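Local coordinates for protein glutathione S-transferase (Rhodospirillum rubrum F11, PDB 4O7H) that probably catalyses the conjugation of glutathione to electrophilic substrates, as a two-subunit glutathione S-transferase with a thioredoxin-like N-terminal domain and a helical C-terminal domain, at residues 89-92 with 93-97; 104-107 with 108-112; 135-138 with 139-143. All blocks are in the same frame, centred on the assembly; numbering follows the deposited sequence.

Contact 1 of 3, residues 89-92 with 93-97; sequences AEVR and RLVAW
E90 and R93 reach for each other along one flank of helix 85-119, and their side chains run side by side in the same direction. The guanidinium grips the carboxylate side-on with two nitrogens, one to each oxygen: R93 NE to E90 OE1 at 2.9 Å, almost straight at 176°, and R93 NH2 to E90 OE2 at 2.8 Å on the syn side. The two planes are 41° apart, so OE1 is met from above the carboxylate plane although it lies in that of the guanidinium. A glutamate with CG anti to the backbone N (chi1 176°) and a bend at chi2 brings its acid forward to this arginine. L94 borders the ion pair: its CG sits 3.8 Å above one guanidinium face, near the rim, and its CD1 lies 3.6 Å from E90 OE2.

This flank is partly exposed, whereas a second flank, turned toward helix 161-175, is buried and apolar. There V91 CG1 meets V95 CG2 at 4.3 Å, one turn on, and the bond from V95 N to V91 O (2.8 Å) ties their backbones. Compact apolar valines suit a face packed on helix 161-175, where both touch Y161. R92 turns from both flanks to bind E69 of its own chain and E73 of the second subunit.

E90 OE2 also pairs with R151, and R93 NH2 also bonds Y143. Two arginines sharing one carboxylate would probably keep E90 ionised, while the two-point grip limits rotation of the R93 guanidinium and keeps NH2 turned toward the Y143 hydroxyl it bonds.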
loop_
_atom_site.group_PDB
_atom_site.type_symbol
_atom_site.label_atom_id
_atom_site.label_comp_id
_atom_site.label_asym_id
_atom_site.label_seq_id
_atom_site.Cartn_x
_atom_site.Cartn_y
_atom_site.Cartn_z
ATOM N N ALA A 89 2.069 14.519 4.657
ATOM C CA ALA A 89 1.992 14.032 3.290
ATOM C C ALA A 89 3.349 13.524 2.766
ATOM O O ALA A 89 3.377 12.580 1.986
ATOM C CB ALA A 89 1.454 15.128 2.381
ATOM N N GLU A 90 4.449 14.188 3.134
ATOM C CA GLU A 90 5.788 13.775 2.719
ATOM C C GLU A 90 6.154 12.447 3.398
ATOM O O GLU A 90 6.703 11.515 2.763
ATOM C CB GLU A 90 6.801 14.888 3.047
ATOM C CG GLU A 90 8.245 14.567 2.759
ATOM C CD GLU A 90 8.587 14.336 1.295
ATOM O OE1 GLU A 90 7.739 14.581 0.405
ATOM O OE2 GLU A 90 9.732 13.879 1.015
ATOM N N VAL A 91 5.821 12.345 4.676
ATOM C CA VAL A 91 6.020 11.057 5.378
ATOM C C VAL A 91 5.275 9.940 4.639
ATOM O O VAL A 91 5.840 8.839 4.374
ATOM C CB VAL A 91 5.553 11.116 6.836
ATOM C CG1 VAL A 91 5.630 9.724 7.463
ATOM C CG2 VAL A 91 6.402 12.094 7.625
ATOM N N ARG A 92 4.007 10.175 4.340
ATOM C CA ARG A 92 3.177 9.152 3.683
ATOM C C ARG A 92 3.657 8.809 2.257
ATOM O O ARG A 92 3.632 7.616 1.838
ATOM C CB ARG A 92 1.698 9.520 3.742
ATOM C CG ARG A 92 1.139 9.511 5.137
ATOM C CD ARG A 92 -0.358 9.526 5.136
ATOM N NE ARG A 92 -0.993 9.567 6.455
ATOM C CZ ARG A 92 -1.486 10.650 7.055
ATOM N NH1 ARG A 92 -1.391 11.862 6.526
ATOM N NH2 ARG A 92 -2.103 10.513 8.194
ATOM N N ARG A 93 4.131 9.823 1.521
ATOM C CA ARG A 93 4.764 9.614 0.235
ATOM C C ARG A 93 5.910 8.635 0.351
ATOM O O ARG A 93 6.016 7.709 -0.456
ATOM C CB ARG A 93 5.270 10.967 -0.377
ATOM C CG ARG A 93 5.914 10.796 -1.745
ATOM C CD ARG A 93 6.528 12.107 -2.260
ATOM N NE ARG A 93 7.781 12.480 -1.592
ATOM C CZ ARG A 93 8.949 11.932 -1.902
ATOM N NH1 ARG A 93 9.017 10.975 -2.830
ATOM N NH2 ARG A 93 10.034 12.328 -1.270
ATOM N N LEU A 94 6.771 8.879 1.322
ATOM C CA LEU A 94 7.967 8.057 1.477
ATOM C C LEU A 94 7.617 6.678 2.015
ATOM O O LEU A 94 8.216 5.666 1.603
ATOM C CB LEU A 94 8.993 8.781 2.358
ATOM C CG LEU A 94 9.731 9.883 1.588
ATOM C CD1 LEU A 94 10.461 10.754 2.579
ATOM C CD2 LEU A 94 10.678 9.303 0.546
ATOM N N VAL A 95 6.649 6.601 2.936
ATOM C CA VAL A 95 6.126 5.276 3.331
ATOM C C VAL A 95 5.736 4.489 2.094
ATOM O O VAL A 95 6.087 3.304 1.959
ATOM C CB VAL A 95 4.949 5.387 4.341
ATOM C CG1 VAL A 95 4.252 4.057 4.523
ATOM C CG2 VAL A 95 5.506 5.865 5.658
ATOM N N ALA A 96 4.945 5.100 1.204
ATOM C CA ALA A 96 4.561 4.422 -0.030
ATOM C C ALA A 96 5.763 4.101 -0.935
ATOM O O ALA A 96 5.781 3.038 -1.563
ATOM C CB ALA A 96 3.558 5.262 -0.808
ATOM N N TRP A 97 6.710 5.001 -1.041
ATOM C CA TRP A 97 7.912 4.716 -1.838
ATOM C C TRP A 97 8.506 3.350 -1.413
ATOM O O TRP A 97 8.841 2.498 -2.265
ATOM C CB TRP A 97 8.944 5.780 -1.623
ATOM C CG TRP A 97 10.193 5.517 -2.383
ATOM C CD1 TRP A 97 11.215 4.698 -2.001
ATOM C CD2 TRP A 97 10.575 6.073 -3.654
ATOM N NE1 TRP A 97 12.191 4.689 -2.957
ATOM C CE2 TRP A 97 11.827 5.562 -3.962
ATOM C CE3 TRP A 97 9.978 6.986 -4.535
ATOM C CZ2 TRP A 97 12.514 5.896 -5.146
ATOM C CZ3 TRP A 97 10.636 7.311 -5.675
ATOM C CH2 TRP A 97 11.893 6.787 -5.976
#

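Contact 2 of 3, residues 104-107 with 108-112; sequences REVT and EPLVR
A wide pi-type turn at 104-107, followed by a proline kink, is where R104 meets E108 and V106 meets L110 in helix 85-119. P109 has no N-H to give to the turn before; instead its ring carbon CG lies against V106 O at 3.4 Å. Regular bonding resumes just beyond, where L110 N reaches V106 O at 3.1 Å and V111 N reaches T107 O.

On the polar side R104 and E108 run alongside each other. Bent at chi2 and chi3 (-68° and -66°), the arginine brings its CD to 3.3 Å from E108 OE1. The charged contact is long, NE to OE1 3.5 Å, and the guanidinium is turned 29° from the carboxylate. Water 1 adds a second link, donating to R104 O and to E108 OE1, the latter at 2.8 Å, and so gives a carbonyl of the widened turn a polar partner. Were E108 replaced by an alanine, the water on R104 O would lose its carboxylate partner, and arginine charges on both subunits would probably be left without their mate.

This is the long first helix of the C-terminal domain of the glutathione transferase fold, and it also faces the dimer partner: R104 NH1 pairs with E108 of the second subunit. The other side is hydrophobic. V106 CG1 meets L110 CD1 at 3.9 Å, both side chains resting on I173 of helix 161-175. Further round the helix T107 turns its methyl, not its hydroxyl, to V111, CG2 to CG2 at 3.7 Å, because CG2 stands anti to the backbone N.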
loop_
_atom_site.group_PDB
_atom_site.type_symbol
_atom_site.label_atom_id
_atom_site.label_comp_id
_atom_site.label_asym_id
_atom_site.label_seq_id
_atom_site.Cartn_x
_atom_site.Cartn_y
_atom_site.Cartn_z
ATOM N N ARG A 104 8.500 -3.854 -4.128
ATOM C CA ARG A 104 8.330 -4.638 -5.349
ATOM C C ARG A 104 9.655 -4.917 -6.038
ATOM O O ARG A 104 9.820 -5.996 -6.629
ATOM C CB ARG A 104 7.327 -3.942 -6.317
ATOM C CG ARG A 104 5.905 -3.989 -5.763
ATOM C CD ARG A 104 5.236 -5.388 -5.696
ATOM N NE ARG A 104 5.000 -5.964 -7.037
ATOM C CZ ARG A 104 3.942 -5.683 -7.805
ATOM N NH1 ARG A 104 2.997 -4.868 -7.364
ATOM N NH2 ARG A 104 3.830 -6.228 -9.007
ATOM N N GLU A 105 10.572 -3.962 -5.985
ATOM C CA GLU A 105 11.807 -4.008 -6.744
ATOM C C GLU A 105 12.926 -4.756 -6.017
ATOM O O GLU A 105 13.876 -5.231 -6.660
ATOM C CB GLU A 105 12.290 -2.596 -7.069
ATOM C CG GLU A 105 11.372 -1.854 -8.044
ATOM C CD GLU A 105 11.772 -0.418 -8.378
ATOM O OE1 GLU A 105 12.745 0.136 -7.841
ATOM O OE2 GLU A 105 11.099 0.195 -9.253
ATOM N N VAL A 106 12.845 -4.825 -4.691
ATOM C CA VAL A 106 13.944 -5.336 -3.865
ATOM C C VAL A 106 13.478 -6.363 -2.810
ATOM O O VAL A 106 13.891 -7.515 -2.768
ATOM C CB VAL A 106 14.686 -4.152 -3.190
ATOM C CG1 VAL A 106 15.873 -4.692 -2.401
ATOM C CG2 VAL A 106 15.135 -3.053 -4.164
ATOM N N THR A 107 12.625 -5.936 -1.878
ATOM C CA THR A 107 12.234 -6.791 -0.792
ATOM C C THR A 107 11.543 -8.090 -1.202
ATOM O O THR A 107 11.928 -9.194 -0.768
ATOM C CB THR A 107 11.307 -6.045 0.180
ATOM O OG1 THR A 107 11.891 -4.765 0.458
ATOM C CG2 THR A 107 11.195 -6.852 1.479
ATOM N N GLU A 108 10.526 -7.979 -2.055
ATOM C CA GLU A 108 9.809 -9.168 -2.484
ATOM C C GLU A 108 10.715 -10.206 -3.109
ATOM O O GLU A 108 10.707 -11.326 -2.641
ATOM C CB GLU A 108 8.668 -8.849 -3.448
ATOM C CG GLU A 108 7.426 -8.434 -2.728
ATOM C CD GLU A 108 6.211 -8.260 -3.637
ATOM O OE1 GLU A 108 6.334 -8.343 -4.867
ATOM O OE2 GLU A 108 5.146 -8.013 -3.074
ATOM N N PRO A 109 11.494 -9.838 -4.136
ATOM C CA PRO A 109 12.327 -10.905 -4.698
ATOM C C PRO A 109 13.401 -11.430 -3.735
ATOM O O PRO A 109 13.610 -12.631 -3.630
ATOM C CB PRO A 109 12.949 -10.261 -5.900
ATOM C CG PRO A 109 12.851 -8.785 -5.707
ATOM C CD PRO A 109 11.558 -8.632 -4.958
ATOM N N LEU A 110 14.067 -10.566 -2.991
ATOM C CA LEU A 110 15.188 -11.081 -2.169
ATOM C C LEU A 110 14.697 -11.869 -0.977
ATOM O O LEU A 110 15.260 -12.880 -0.604
ATOM C CB LEU A 110 16.125 -9.957 -1.784
ATOM C CG LEU A 110 16.916 -9.334 -2.940
ATOM C CD1 LEU A 110 17.680 -8.094 -2.559
ATOM C CD2 LEU A 110 17.924 -10.321 -3.574
ATOM N N VAL A 111 13.663 -11.376 -0.306
ATOM C CA VAL A 111 13.131 -12.094 0.828
ATOM C C VAL A 111 12.550 -13.461 0.416
ATOM O O VAL A 111 12.778 -14.468 1.084
ATOM C CB VAL A 111 12.076 -11.266 1.620
ATOM C CG1 VAL A 111 11.366 -12.100 2.657
ATOM C CG2 VAL A 111 12.756 -10.095 2.244
ATOM N N ARG A 112 11.831 -13.473 -0.698
ATOM C CA ARG A 112 11.171 -14.689 -1.128
ATOM C C ARG A 112 12.280 -15.715 -1.454
ATOM O O ARG A 112 12.266 -16.834 -0.948
ATOM C CB ARG A 112 10.284 -14.458 -2.357
ATOM C CG ARG A 112 9.494 -15.706 -2.759
ATOM C CD ARG A 112 8.753 -15.504 -4.074
ATOM N NE ARG A 112 9.643 -15.061 -5.124
ATOM C CZ ARG A 112 9.589 -13.884 -5.724
ATOM N NH1 ARG A 112 8.653 -12.980 -5.379
ATOM N NH2 ARG A 112 10.497 -13.600 -6.652
HETATM O O HOH W 1 8.108 -8.109 -7.029
#

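Contact 3 of 3, residues 135-138 with 139-143; sequences ANVH and THLRY
V137 and L141, one turn apart on helix 127-150, make the apolar part of this contact. Their side chains lie side by side, with V137 CG2 4.0 Å from L141 CD1. The valine adopts a less common torsion (chi1 75°), which puts CG1 between the backbone N and the carbonyl carbon and sends CG2 anti to N, beside the leucine. Branched aliphatic residues suit this buried strip.

The backbone bonds are uneven. L141 N to V137 O (2.9 Å) and R142 N to H138 O are good alpha-helical bonds, whereas T139 N to N136 O, a three-residue bond of 3-10 type, is weak, 3.2 Å with an angle of only 126°. N136 O also has the edge of the H140 imidazole beside it, CD2 at 3.3 Å near the ring plane, which gives this poorly bonded carbonyl a polarised C-H neighbour.

Among the charged and polar side chains, R142 is exposed, a place where a long, flexible cation can lie along the surface. It bends at chi3 (-63°) and folds back over its own helix. One guanidinium face lies above T139 CA at 3.7 Å, H138 O also lies over a face of the group, and NH1 comes 3.9 Å from H138 CB. H138 ND1 stays 5.2 Å from R142 NH1, so the two polar ends do not meet.

N136 and H140 instead face helix 85-119, where E105 receives a bond from each and W97 also bonds H140. On another side V137 and H138 rest on P180 and L141 on H184, so this part of helix 127-150 is wedged between helix 85-119 and the loop ahead of helix 185-195.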
loop_
_atom_site.group_PDB
_atom_site.type_symbol
_atom_site.label_atom_id
_atom_site.label_comp_id
_atom_site.label_asym_id
_atom_site.label_seq_id
_atom_site.Cartn_x
_atom_site.Cartn_y
_atom_site.Cartn_z
ATOM N N ALA A 135 20.502 -5.303 -8.012
ATOM C CA ALA A 135 20.795 -4.117 -8.816
ATOM C C ALA A 135 19.933 -2.930 -8.393
ATOM O O ALA A 135 20.400 -1.805 -8.319
ATOM C CB ALA A 135 20.587 -4.429 -10.284
ATOM N N ASN A 136 18.666 -3.210 -8.106
ATOM C CA ASN A 136 17.672 -2.183 -7.811
ATOM C C ASN A 136 17.899 -1.537 -6.468
ATOM O O ASN A 136 17.599 -0.364 -6.278
ATOM C CB ASN A 136 16.268 -2.810 -7.821
ATOM C CG ASN A 136 15.776 -3.133 -9.227
ATOM O OD1 ASN A 136 16.265 -2.561 -10.196
ATOM N ND2 ASN A 136 14.845 -4.018 -9.332
ATOM N N VAL A 137 18.515 -2.248 -5.537
ATOM C CA VAL A 137 18.730 -1.639 -4.204
ATOM C C VAL A 137 19.681 -0.444 -4.306
ATOM O O VAL A 137 19.577 0.501 -3.558
ATOM C CB VAL A 137 19.195 -2.655 -3.124
ATOM C CG1 VAL A 137 20.629 -3.060 -3.282
ATOM C CG2 VAL A 137 18.993 -2.053 -1.724
ATOM N N HIS A 138 20.585 -0.448 -5.287
ATOM C CA HIS A 138 21.437 0.725 -5.462
ATOM C C HIS A 138 20.654 2.049 -5.714
ATOM O O HIS A 138 21.006 3.082 -5.172
ATOM C CB HIS A 138 22.397 0.495 -6.628
ATOM C CG HIS A 138 23.519 -0.431 -6.311
ATOM N ND1 HIS A 138 24.683 -0.017 -5.711
ATOM C CD2 HIS A 138 23.654 -1.759 -6.521
ATOM C CE1 HIS A 138 25.488 -1.048 -5.560
ATOM N NE2 HIS A 138 24.885 -2.117 -6.033
ATOM N N THR A 139 19.645 2.019 -6.568
ATOM C CA THR A 139 18.873 3.222 -6.905
ATOM C C THR A 139 18.201 3.774 -5.662
ATOM O O THR A 139 18.177 4.982 -5.425
ATOM C CB THR A 139 17.796 2.891 -7.938
ATOM O OG1 THR A 139 18.387 2.132 -9.017
ATOM C CG2 THR A 139 17.167 4.129 -8.463
ATOM N N HIS A 140 17.677 2.855 -4.852
ATOM C CA HIS A 140 17.059 3.262 -3.578
ATOM C C HIS A 140 18.011 3.831 -2.558
ATOM O O HIS A 140 17.671 4.790 -1.848
ATOM C CB HIS A 140 16.270 2.112 -2.992
ATOM C CG HIS A 140 15.090 1.777 -3.826
ATOM N ND1 HIS A 140 13.884 2.437 -3.691
ATOM C CD2 HIS A 140 14.938 0.899 -4.843
ATOM C CE1 HIS A 140 13.045 1.989 -4.610
ATOM N NE2 HIS A 140 13.666 1.075 -5.337
ATOM N N LEU A 141 19.183 3.193 -2.434
ATOM C CA LEU A 141 20.199 3.735 -1.568
ATOM C C LEU A 141 20.705 5.095 -2.009
ATOM O O LEU A 141 20.964 5.921 -1.157
ATOM C CB LEU A 141 21.363 2.780 -1.396
ATOM C CG LEU A 141 21.000 1.551 -0.567
ATOM C CD1 LEU A 141 22.004 0.436 -0.829
ATOM C CD2 LEU A 141 20.886 1.845 0.929
ATOM N N ARG A 142 20.809 5.329 -3.319
ATOM C CA ARG A 142 21.207 6.652 -3.806
ATOM C C ARG A 142 20.167 7.710 -3.424
ATOM O O ARG A 142 20.507 8.857 -3.052
ATOM C CB ARG A 142 21.418 6.665 -5.342
ATOM C CG ARG A 142 22.637 5.912 -5.827
ATOM C CD ARG A 142 23.072 6.358 -7.241
ATOM N NE ARG A 142 22.050 6.066 -8.233
ATOM C CZ ARG A 142 21.895 4.884 -8.817
ATOM N NH1 ARG A 142 22.699 3.874 -8.507
ATOM N NH2 ARG A 142 20.917 4.714 -9.698
ATOM N N TYR A 143 18.890 7.328 -3.481
ATOM C CA TYR A 143 17.824 8.247 -3.110
ATOM C C TYR A 143 17.830 8.577 -1.632
ATOM O O TYR A 143 17.665 9.698 -1.221
ATOM C CB TYR A 143 16.466 7.673 -3.550
ATOM C CG TYR A 143 15.314 8.599 -3.408
ATOM C CD1 TYR A 143 15.421 9.930 -3.788
ATOM C CD2 TYR A 143 14.117 8.161 -2.876
ATOM C CE1 TYR A 143 14.343 10.794 -3.660
ATOM C CE2 TYR A 143 13.035 9.004 -2.755
ATOM C CZ TYR A 143 13.151 10.318 -3.150
ATOM O OH TYR A 143 12.133 11.198 -2.996
#

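Overall arrangement
All three contacts lie in the helical domain, following one another along the chain: contacts 1 and 2 on helix 85-119, then contact 3 on helix 127-150. The centres of contacts 1 and 2 are 19 Å apart; that of contact 3 lies 17 Å from contact 1 and 13 Å from contact 2. Contacts 1 and 2 do not touch, their nearest atoms being about 6 Å apart; residues 135-143 bridge them from the neighbouring helix. H140 is the residue common to both junctions, joined to each by a probable hydrogen bond. Helix 85-119 is thus tied to its neighbour at two levels and also meets the second subunit, so the same helix serves domain packing and dimer contact.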